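Local atomic coordinates of MsStt7d protein (Micromonas, PDB entry 4IX3), a protein that probably acts as a protein kinase that binds ATP and metal ions, this chain being the catalytic domain of a homolog of the state transition kinase Stt7. Residues E141-L152 with A253-V263; C195-Y204 with A236-P245. All coordinates share one frame; numbering follows the deposited sequence.

Contact 1: residues E141-L152 with A253-V263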
loop_
_atom_site.group_PDB
_atom_site.type_symbol
_atom_site.label_atom_id
_atom_site.label_comp_id
_atom_site.label_asym_id
_atom_site.label_seq_id
_atom_site.Cartn_x
_atom_site.Cartn_y
_atom_site.Cartn_z
ATOM N N GLU B 141 -9.166 19.277 26.594
ATOM C CA GLU B 141 -9.700 18.768 25.336
ATOM C C GLU B 141 -10.353 19.916 24.559
ATOM O O GLU B 141 -10.125 20.061 23.337
ATOM C CB GLU B 141 -10.689 17.627 25.517
ATOM C CG GLU B 141 -10.024 16.296 25.840
ATOM C CD GLU B 141 -9.499 16.193 27.258
ATOM O OE1 GLU B 141 -10.244 16.480 28.224
ATOM O OE2 GLU B 141 -8.299 15.918 27.422
ATOM N N LEU B 142 -11.142 20.766 25.239
ATOM C CA LEU B 142 -11.787 21.865 24.540
ATOM C C LEU B 142 -10.760 22.806 23.916
ATOM O O LEU B 142 -10.893 23.218 22.755
ATOM C CB LEU B 142 -12.704 22.639 25.489
ATOM C CG LEU B 142 -13.463 23.839 24.903
ATOM C CD1 LEU B 142 -14.295 23.441 23.700
ATOM C CD2 LEU B 142 -14.411 24.404 25.974
ATOM N N GLY B 143 -9.745 23.166 24.685
ATOM C CA GLY B 143 -8.719 24.090 24.236
ATOM C C GLY B 143 -7.967 23.584 23.007
ATOM O O GLY B 143 -7.843 24.318 22.008
ATOM N N VAL B 144 -7.534 22.322 23.043
ATOM C CA VAL B 144 -6.776 21.768 21.916
ATOM C C VAL B 144 -7.714 21.592 20.721
ATOM O O VAL B 144 -7.300 21.806 19.569
ATOM C CB VAL B 144 -5.994 20.482 22.229
ATOM C CG1 VAL B 144 -4.946 20.749 23.283
ATOM C CG2 VAL B 144 -6.882 19.281 22.516
ATOM N N THR B 145 -8.984 21.217 20.939
ATOM C CA THR B 145 -9.912 21.085 19.827
ATOM C C THR B 145 -10.151 22.416 19.127
ATOM O O THR B 145 -10.180 22.510 17.909
ATOM C CB THR B 145 -11.242 20.405 20.263
ATOM O OG1 THR B 145 -10.890 19.152 20.887
ATOM C CG2 THR B 145 -12.175 20.169 19.073
ATOM N N LYS B 146 -10.382 23.462 19.910
ATOM C CA LYS B 146 -10.609 24.773 19.312
ATOM C C LYS B 146 -9.422 25.247 18.464
ATOM O O LYS B 146 -9.589 25.670 17.308
ATOM C CB LYS B 146 -10.873 25.759 20.450
ATOM C CG LYS B 146 -12.251 25.631 21.059
ATOM C CD LYS B 146 -12.530 26.685 22.127
ATOM C CE LYS B 146 -11.992 28.014 21.625
ATOM N NZ LYS B 146 -12.795 29.278 21.781
ATOM N N LYS B 147 -8.231 25.116 19.035
ATOM C CA LYS B 147 -7.059 25.601 18.319
ATOM C C LYS B 147 -6.779 24.764 17.071
ATOM O O LYS B 147 -6.532 25.277 15.973
ATOM C CB LYS B 147 -5.850 25.664 19.231
ATOM C CG LYS B 147 -4.609 26.274 18.564
ATOM C CD LYS B 147 -3.421 26.329 19.541
ATOM C CE LYS B 147 -2.280 27.255 19.125
ATOM N NZ LYS B 147 -1.604 26.731 17.897
ATOM N N ALA B 148 -6.781 23.433 17.238
ATOM C CA ALA B 148 -6.469 22.533 16.125
ATOM C C ALA B 148 -7.507 22.654 15.034
ATOM O O ALA B 148 -7.172 22.653 13.846
ATOM C CB ALA B 148 -6.412 21.094 16.605
ATOM N N MET B 149 -8.800 22.673 15.389
ATOM C CA MET B 149 -9.832 22.724 14.387
ATOM C C MET B 149 -9.818 24.051 13.636
ATOM O O MET B 149 -10.108 24.077 12.435
ATOM C CB MET B 149 -11.213 22.365 14.947
ATOM C CG MET B 149 -11.385 20.912 15.364
ATOM S SD MET B 149 -11.052 19.697 14.055
ATOM C CE MET B 149 -12.364 20.151 12.919
ATOM N N ARG B 150 -9.520 25.145 14.330
ATOM C CA ARG B 150 -9.487 26.419 13.613
ATOM C C ARG B 150 -8.367 26.346 12.565
ATOM O O ARG B 150 -8.575 26.804 11.421
ATOM C CB ARG B 150 -9.218 27.554 14.621
ATOM C CG ARG B 150 -9.284 28.948 14.007
ATOM C CD ARG B 150 -8.938 30.039 15.009
ATOM N NE ARG B 150 -9.946 30.175 16.061
ATOM C CZ ARG B 150 -9.779 29.801 17.322
ATOM N NH1 ARG B 150 -8.621 29.250 17.695
ATOM N NH2 ARG B 150 -10.744 30.047 18.217
ATOM N N GLU B 151 -7.213 25.783 12.959
ATOM C CA GLU B 151 -6.095 25.680 11.997
ATOM C C GLU B 151 -6.392 24.705 10.858
ATOM O O GLU B 151 -6.164 24.997 9.677
ATOM C CB GLU B 151 -4.838 25.277 12.759
ATOM C CG GLU B 151 -4.400 26.395 13.689
ATOM C CD GLU B 151 -3.365 25.990 14.707
ATOM O OE1 GLU B 151 -2.993 26.868 15.546
ATOM O OE2 GLU B 151 -2.917 24.800 14.755
ATOM N N LEU B 152 -6.931 23.546 11.193
ATOM C CA LEU B 152 -7.253 22.544 10.170
ATOM C C LEU B 152 -8.332 23.030 9.203
ATOM O O LEU B 152 -8.182 22.912 7.972
ATOM C CB LEU B 152 -7.770 21.275 10.862
ATOM C CG LEU B 152 -8.252 20.173 9.884
ATOM C CD1 LEU B 152 -7.141 19.747 8.912
ATOM C CD2 LEU B 152 -8.717 18.979 10.727
ATOM N N ALA B 253 -12.662 15.906 8.748
ATOM C CA ALA B 253 -12.339 16.913 9.762
ATOM C C ALA B 253 -13.278 16.733 10.990
ATOM O O ALA B 253 -12.818 16.930 12.111
ATOM C CB ALA B 253 -12.490 18.317 9.204
ATOM N N GLY B 254 -14.537 16.341 10.775
ATOM C CA GLY B 254 -15.411 16.008 11.929
ATOM C C GLY B 254 -14.909 14.825 12.745
ATOM O O GLY B 254 -14.894 14.886 13.962
ATOM N N CYS B 255 -14.327 13.829 12.058
ATOM C CA CYS B 255 -13.674 12.750 12.774
ATOM C C CYS B 255 -12.501 13.207 13.590
ATOM O O CYS B 255 -12.327 12.774 14.719
ATOM C CB CYS B 255 -13.229 11.649 11.792
ATOM S SG CYS B 255 -14.572 10.760 10.945
ATOM N N VAL B 256 -11.653 14.078 12.998
ATOM C CA VAL B 256 -10.525 14.618 13.770
ATOM C C VAL B 256 -11.095 15.335 15.012
ATOM O O VAL B 256 -10.540 15.170 16.092
ATOM C CB VAL B 256 -9.736 15.638 12.910
ATOM C CG1 VAL B 256 -8.692 16.399 13.733
ATOM C CG2 VAL B 256 -9.045 14.910 11.745
ATOM N N MET B 257 -12.115 16.162 14.829
ATOM C CA MET B 257 -12.684 16.882 15.954
ATOM C C MET B 257 -13.184 15.957 17.075
ATOM O O MET B 257 -12.905 16.218 18.260
ATOM C CB MET B 257 -13.840 17.723 15.481
ATOM C CG MET B 257 -14.477 18.511 16.635
ATOM S SD MET B 257 -15.411 19.897 16.038
ATOM C CE MET B 257 -16.154 20.457 17.591
ATOM N N LEU B 258 -13.890 14.874 16.701
ATOM C CA LEU B 258 -14.331 13.911 17.718
ATOM C C LEU B 258 -13.155 13.392 18.517
ATOM O O LEU B 258 -13.237 13.234 19.733
ATOM C CB LEU B 258 -15.049 12.742 17.066
ATOM C CG LEU B 258 -16.448 13.075 16.499
ATOM C CD1 LEU B 258 -16.936 12.050 15.500
ATOM C CD2 LEU B 258 -17.484 13.227 17.632
ATOM N N GLN B 259 -12.068 13.000 17.830
ATOM C CA GLN B 259 -10.947 12.448 18.550
ATOM C C GLN B 259 -10.225 13.461 19.426
ATOM O O GLN B 259 -9.773 13.124 20.507
ATOM C CB GLN B 259 -10.007 11.792 17.548
ATOM C CG GLN B 259 -10.677 10.668 16.775
ATOM C CD GLN B 259 -9.710 9.680 16.170
ATOM O OE1 GLN B 259 -9.668 8.483 16.550
ATOM N NE2 GLN B 259 -9.034 10.133 15.160
ATOM N N LEU B 260 -10.052 14.685 18.911
ATOM C CA LEU B 260 -9.418 15.699 19.758
ATOM C C LEU B 260 -10.294 15.991 20.985
ATOM O O LEU B 260 -9.756 16.208 22.057
ATOM C CB LEU B 260 -9.187 16.978 18.950
ATOM C CG LEU B 260 -8.201 16.775 17.792
ATOM C CD1 LEU B 260 -8.134 18.091 17.061
ATOM C CD2 LEU B 260 -6.863 16.342 18.369
ATOM N N ALA B 261 -11.607 16.068 20.772
ATOM C CA ALA B 261 -12.534 16.499 21.822
ATOM C C ALA B 261 -12.772 15.460 22.912
ATOM O O ALA B 261 -13.065 15.851 24.050
ATOM C CB ALA B 261 -13.855 16.907 21.181
ATOM N N VAL B 262 -12.671 14.165 22.585
ATOM C CA VAL B 262 -13.108 13.092 23.519
ATOM C C VAL B 262 -11.998 12.056 23.625
ATOM O O VAL B 262 -11.731 11.347 22.625
ATOM C CB VAL B 262 -14.404 12.414 23.064
ATOM C CG1 VAL B 262 -14.900 11.413 24.104
ATOM C CG2 VAL B 262 -15.483 13.446 22.747
ATOM N N VAL B 263 -11.304 12.029 24.767
ATOM C CA VAL B 263 -10.135 11.147 24.968
ATOM C C VAL B 263 -10.486 9.709 24.553
ATOM O O VAL B 263 -9.688 9.033 23.880
ATOM C CB VAL B 263 -9.532 11.231 26.393
ATOM C CG1 VAL B 263 -8.445 10.177 26.590
ATOM C CG2 VAL B 263 -8.991 12.639 26.623
#

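Contact 2: residues C195-Y204 with A236-P245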
loop_
_atom_site.group_PDB
_atom_site.type_symbol
_atom_site.label_atom_id
_atom_site.label_comp_id
_atom_site.label_asym_id
_atom_site.label_seq_id
_atom_site.Cartn_x
_atom_site.Cartn_y
_atom_site.Cartn_z
ATOM N N CYS B 195 -9.382 19.508 -8.497
ATOM C CA CYS B 195 -10.741 19.281 -8.990
ATOM C C CYS B 195 -11.212 20.350 -9.941
ATOM O O CYS B 195 -12.355 20.309 -10.377
ATOM C CB CYS B 195 -11.694 19.259 -7.796
ATOM S SG CYS B 195 -11.297 17.969 -6.622
ATOM N N LEU B 196 -10.369 21.337 -10.221
ATOM C CA LEU B 196 -10.697 22.334 -11.211
ATOM C C LEU B 196 -9.623 22.306 -12.291
ATOM O O LEU B 196 -8.492 21.867 -12.039
ATOM C CB LEU B 196 -10.778 23.719 -10.550
ATOM C CG LEU B 196 -11.878 23.862 -9.498
ATOM C CD1 LEU B 196 -11.638 25.145 -8.727
ATOM C CD2 LEU B 196 -13.280 23.796 -10.088
ATOM N N PRO B 197 -9.981 22.767 -13.494
ATOM C CA PRO B 197 -9.014 22.682 -14.581
ATOM C C PRO B 197 -8.011 23.832 -14.495
ATOM O O PRO B 197 -8.159 24.850 -15.154
ATOM C CB PRO B 197 -9.884 22.780 -15.839
ATOM C CG PRO B 197 -11.124 23.503 -15.409
ATOM C CD PRO B 197 -11.249 23.390 -13.919
ATOM N N LEU B 198 -6.983 23.665 -13.677
ATOM C CA LEU B 198 -6.045 24.748 -13.408
ATOM C C LEU B 198 -4.624 24.277 -13.700
ATOM O O LEU B 198 -3.787 24.278 -12.793
ATOM C CB LEU B 198 -6.167 25.176 -11.945
ATOM C CG LEU B 198 -7.559 25.592 -11.465
ATOM C CD1 LEU B 198 -7.570 25.861 -9.967
ATOM C CD2 LEU B 198 -8.042 26.822 -12.227
ATOM N N PRO B 199 -4.342 23.834 -14.942
ATOM C CA PRO B 199 -5.141 23.815 -16.172
ATOM C C PRO B 199 -5.919 22.517 -16.430
ATOM O O PRO B 199 -6.828 22.497 -17.267
ATOM C CB PRO B 199 -4.074 23.974 -17.250
ATOM C CG PRO B 199 -2.937 23.170 -16.704
ATOM C CD PRO B 199 -2.941 23.464 -15.223
ATOM N N GLU B 200 -5.615 21.461 -15.682
ATOM C CA GLU B 200 -6.305 20.179 -15.853
ATOM C C GLU B 200 -6.560 19.583 -14.494
ATOM O O GLU B 200 -5.742 19.725 -13.569
ATOM C CB GLU B 200 -5.461 19.197 -16.666
ATOM C CG GLU B 200 -5.130 19.706 -18.065
ATOM C CD GLU B 200 -4.627 18.610 -18.973
ATOM O OE1 GLU B 200 -4.395 17.484 -18.477
ATOM O OE2 GLU B 200 -4.467 18.886 -20.183
ATOM N N THR B 201 -7.691 18.894 -14.370
ATOM C CA THR B 201 -7.935 18.153 -13.122
ATOM C C THR B 201 -6.911 17.021 -12.957
ATOM O O THR B 201 -6.367 16.498 -13.952
ATOM C CB THR B 201 -9.371 17.586 -13.013
ATOM O OG1 THR B 201 -9.529 16.541 -13.977
ATOM C CG2 THR B 201 -10.427 18.687 -13.237
ATOM N N LEU B 202 -6.631 16.638 -11.714
ATOM C CA LEU B 202 -5.614 15.622 -11.386
ATOM C C LEU B 202 -6.213 14.659 -10.372
ATOM O O LEU B 202 -6.847 15.102 -9.417
ATOM C CB LEU B 202 -4.333 16.247 -10.806
ATOM C CG LEU B 202 -3.650 17.318 -11.664
ATOM C CD1 LEU B 202 -2.594 17.988 -10.802
ATOM C CD2 LEU B 202 -3.047 16.768 -12.945
ATOM N N ASN B 203 -6.102 13.356 -10.616
ATOM C CA ASN B 203 -6.518 12.336 -9.658
ATOM C C ASN B 203 -8.004 12.448 -9.237
ATOM O O ASN B 203 -8.370 12.215 -8.066
ATOM C CB ASN B 203 -5.550 12.338 -8.469
ATOM C CG ASN B 203 -5.561 11.038 -7.683
ATOM O OD1 ASN B 203 -5.715 9.969 -8.255
ATOM N ND2 ASN B 203 -5.369 11.124 -6.368
ATOM N N TYR B 204 -8.834 12.827 -10.204
ATOM C CA TYR B 204 -10.222 13.203 -9.962
ATOM C C TYR B 204 -11.095 12.462 -10.967
ATOM O O TYR B 204 -10.961 12.667 -12.161
ATOM C CB TYR B 204 -10.320 14.702 -10.194
ATOM C CG TYR B 204 -11.632 15.357 -9.812
ATOM C CD1 TYR B 204 -12.262 15.044 -8.608
ATOM C CD2 TYR B 204 -12.226 16.284 -10.643
ATOM C CE1 TYR B 204 -13.427 15.698 -8.222
ATOM C CE2 TYR B 204 -13.408 16.942 -10.288
ATOM C CZ TYR B 204 -13.987 16.671 -9.054
ATOM O OH TYR B 204 -15.133 17.350 -8.630
ATOM N N ALA B 236 -16.218 20.896 -14.891
ATOM C CA ALA B 236 -15.618 20.806 -13.547
ATOM C C ALA B 236 -16.343 21.679 -12.524
ATOM O O ALA B 236 -16.597 21.228 -11.400
ATOM C CB ALA B 236 -14.139 21.168 -13.569
ATOM N N ALA B 237 -16.686 22.911 -12.901
ATOM C CA ALA B 237 -17.275 23.829 -11.926
ATOM C C ALA B 237 -18.684 23.373 -11.530
ATOM O O ALA B 237 -19.049 23.393 -10.348
ATOM C CB ALA B 237 -17.280 25.253 -12.455
ATOM N N LYS B 238 -19.422 22.834 -12.493
ATOM C CA LYS B 238 -20.741 22.287 -12.238
ATOM C C LYS B 238 -20.690 21.080 -11.301
ATOM O O LYS B 238 -21.469 21.019 -10.333
ATOM C CB LYS B 238 -21.429 21.933 -13.561
ATOM C CG LYS B 238 -22.905 21.595 -13.426
ATOM C CD LYS B 238 -23.565 21.461 -14.786
ATOM C CE LYS B 238 -24.288 20.121 -14.919
ATOM N NZ LYS B 238 -23.388 18.972 -15.256
ATOM N N LEU B 239 -19.729 20.175 -11.526
ATOM C CA LEU B 239 -19.539 18.997 -10.672
ATOM C C LEU B 239 -19.141 19.381 -9.254
ATOM O O LEU B 239 -19.559 18.729 -8.285
ATOM C CB LEU B 239 -18.526 18.001 -11.277
ATOM C CG LEU B 239 -18.782 17.377 -12.654
ATOM C CD1 LEU B 239 -18.799 18.524 -13.634
ATOM C CD2 LEU B 239 -17.675 16.407 -13.031
ATOM N N TRP B 240 -18.278 20.389 -9.142
ATOM C CA TRP B 240 -17.922 20.910 -7.822
ATOM C C TRP B 240 -19.116 21.306 -6.978
ATOM O O TRP B 240 -19.270 20.885 -5.818
ATOM C CB TRP B 240 -16.958 22.101 -7.965
ATOM C CG TRP B 240 -16.497 22.646 -6.643
ATOM C CD1 TRP B 240 -17.024 23.714 -5.925
ATOM C CD2 TRP B 240 -15.330 22.188 -5.873
ATOM N NE1 TRP B 240 -16.298 23.921 -4.772
ATOM C CE2 TRP B 240 -15.264 23.047 -4.674
ATOM C CE3 TRP B 240 -14.327 21.234 -6.082
ATOM C CZ2 TRP B 240 -14.227 22.930 -3.733
ATOM C CZ3 TRP B 240 -13.338 21.097 -5.116
ATOM C CH2 TRP B 240 -13.280 21.916 -3.964
ATOM N N GLU B 241 -20.006 22.053 -7.621
ATOM C CA GLU B 241 -21.205 22.547 -6.964
ATOM C C GLU B 241 -22.234 21.443 -6.722
ATOM O O GLU B 241 -22.838 21.395 -5.662
ATOM C CB GLU B 241 -21.819 23.688 -7.774
ATOM C CG GLU B 241 -20.891 24.873 -8.017
ATOM C CD GLU B 241 -20.538 25.660 -6.762
ATOM O OE1 GLU B 241 -21.377 25.776 -5.841
ATOM O OE2 GLU B 241 -19.409 26.195 -6.702
ATOM N N ALA B 242 -22.387 20.520 -7.669
ATOM C CA ALA B 242 -23.368 19.443 -7.593
ATOM C C ALA B 242 -22.985 18.299 -6.652
ATOM O O ALA B 242 -23.795 17.811 -5.856
ATOM C CB ALA B 242 -23.619 18.916 -8.998
ATOM N N HIS B 243 -21.724 17.893 -6.688
ATOM C CA HIS B 243 -21.321 16.714 -5.938
ATOM C C HIS B 243 -20.458 17.046 -4.740
ATOM O O HIS B 243 -20.234 16.167 -3.890
ATOM C CB HIS B 243 -20.598 15.719 -6.853
ATOM C CG HIS B 243 -21.416 15.291 -8.045
ATOM N ND1 HIS B 243 -22.639 14.712 -7.936
ATOM C CD2 HIS B 243 -21.146 15.377 -9.415
ATOM C CE1 HIS B 243 -23.120 14.436 -9.177
ATOM N NE2 HIS B 243 -22.208 14.849 -10.076
ATOM N N LYS B 244 -19.975 18.295 -4.642
ATOM C CA LYS B 244 -19.361 18.751 -3.396
ATOM C C LYS B 244 -18.257 17.836 -2.854
ATOM O O LYS B 244 -18.295 17.366 -1.697
ATOM C CB LYS B 244 -20.405 18.980 -2.283
ATOM C CG LYS B 244 -21.527 19.914 -2.701
ATOM C CD LYS B 244 -22.414 20.224 -1.508
ATOM C CE LYS B 244 -23.272 21.454 -1.691
ATOM N NZ LYS B 244 -23.887 21.704 -3.011
ATOM N N PRO B 245 -17.245 17.544 -3.701
ATOM C CA PRO B 245 -16.192 16.632 -3.277
ATOM C C PRO B 245 -15.415 17.133 -2.066
ATOM O O PRO B 245 -14.880 16.323 -1.288
ATOM C CB PRO B 245 -15.278 16.546 -4.500
ATOM C CG PRO B 245 -15.526 17.851 -5.235
ATOM C CD PRO B 245 -17.003 18.135 -5.024
HETATM O O HOH W 1 -15.001 19.755 -9.799
#

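Contact 1: residues E141-L152 with A253-V263
Two helices of the kinase C-lobe core, 141-161 and 246-261, pack here nearly antiparallel: the segments 141-152 and 253-261 make 155° between their directions, with axes 8.7 Å apart at closest approach. T145 OG1 lies against the L260-A261 peptide, 3.2 Å from L260 C, without bonding to it. That hydroxyl, anti to the carbonyl carbon (chi1 -55°), bonds instead to E141 O at 2.7 Å from above the carbonyl plane, while T145 N reaches the oxygen from the opposite face. The same torsion sends CG2 across the M257 side chain, 3.7 Å from M257 CG. With an alanine here, lacking OG1 and CG2, E141 O would lose its second donor and the packing against M257 and the L260-A261 backbone would probably slacken. A148 CB and L260 CD1 press together at 3.5 Å, tighter than usual. M149, bent at chi2 and chi3, crosses M257 at about a right angle, its SD 3.7 Å from M257 CB. L152 CD2 meets V256 CG1 tip to tip at 4.0 Å. At the other end E141 OE2 touches V263 CG2 and is hydrogen-bonded to T127. This is the packing of αE, which leads toward the catalytic loop holding D168, against αF in the kinase C-lobe.

Contact 2: residues C195-Y204 with A236-P245
C195, just after strand 193-194 in the kinase activation segment, downstream of the magnesium ligand D188, sets its CB against the edge of the W240 indole, 3.6 Å from CZ3 and near the ring plane; V165 touches both side chains. Its SG also lies at that edge, 5.4 Å from the centroid of the six-membered ring, and sits over the rim of one face of the Y204 ring. C195 O accepts a hydrogen bond from a water 2.8 Å away. L196 then brings its CD2 to 4.4 Å from A236 CB, a loose touch. P197, centre of an inverse gamma turn, places CD 3.7 Å from the same methyl, and T201 CG2 skirts it as the chain swings back. Y204 closes the segment: with CG anti to the backbone N (chi1 -172°), its ring extends toward helix 236-243, which precedes αF, and crosses P245 at about a right angle, OH 3.5 Å from P245 CG. Y204 OH donates to the water at 2.7 Å, and the water in turn donates to A236 O. Between these segments, away from the annotated sites, the polar connection thus runs through one ordered water that satisfies C195 O, A236 O and Y204 OH, while the direct touches are mostly apolar.

Contact 1 is the core one: most of its touching residues are buried, and two long helices meet largely through methionine, leucine and valine side chains. Contact 2 is partly buried, farther from the centre of the chain, and sets an irregular loop against a short helix through an indole edge, a phenol, prolines and an alanine methyl, with a bridging water; both contacts include a sulfur. The centres of contact 1 and contact 2 are about 28 Å apart, and the nearest atoms of contact 1 and contact 2 about 10 Å, so they do not touch. They are nevertheless linked by sequence, because helix 236-243 of contact 2 is the helix next before 246-261 of contact 1, and contact 2 is nested within the chain loop that contact 1 closes.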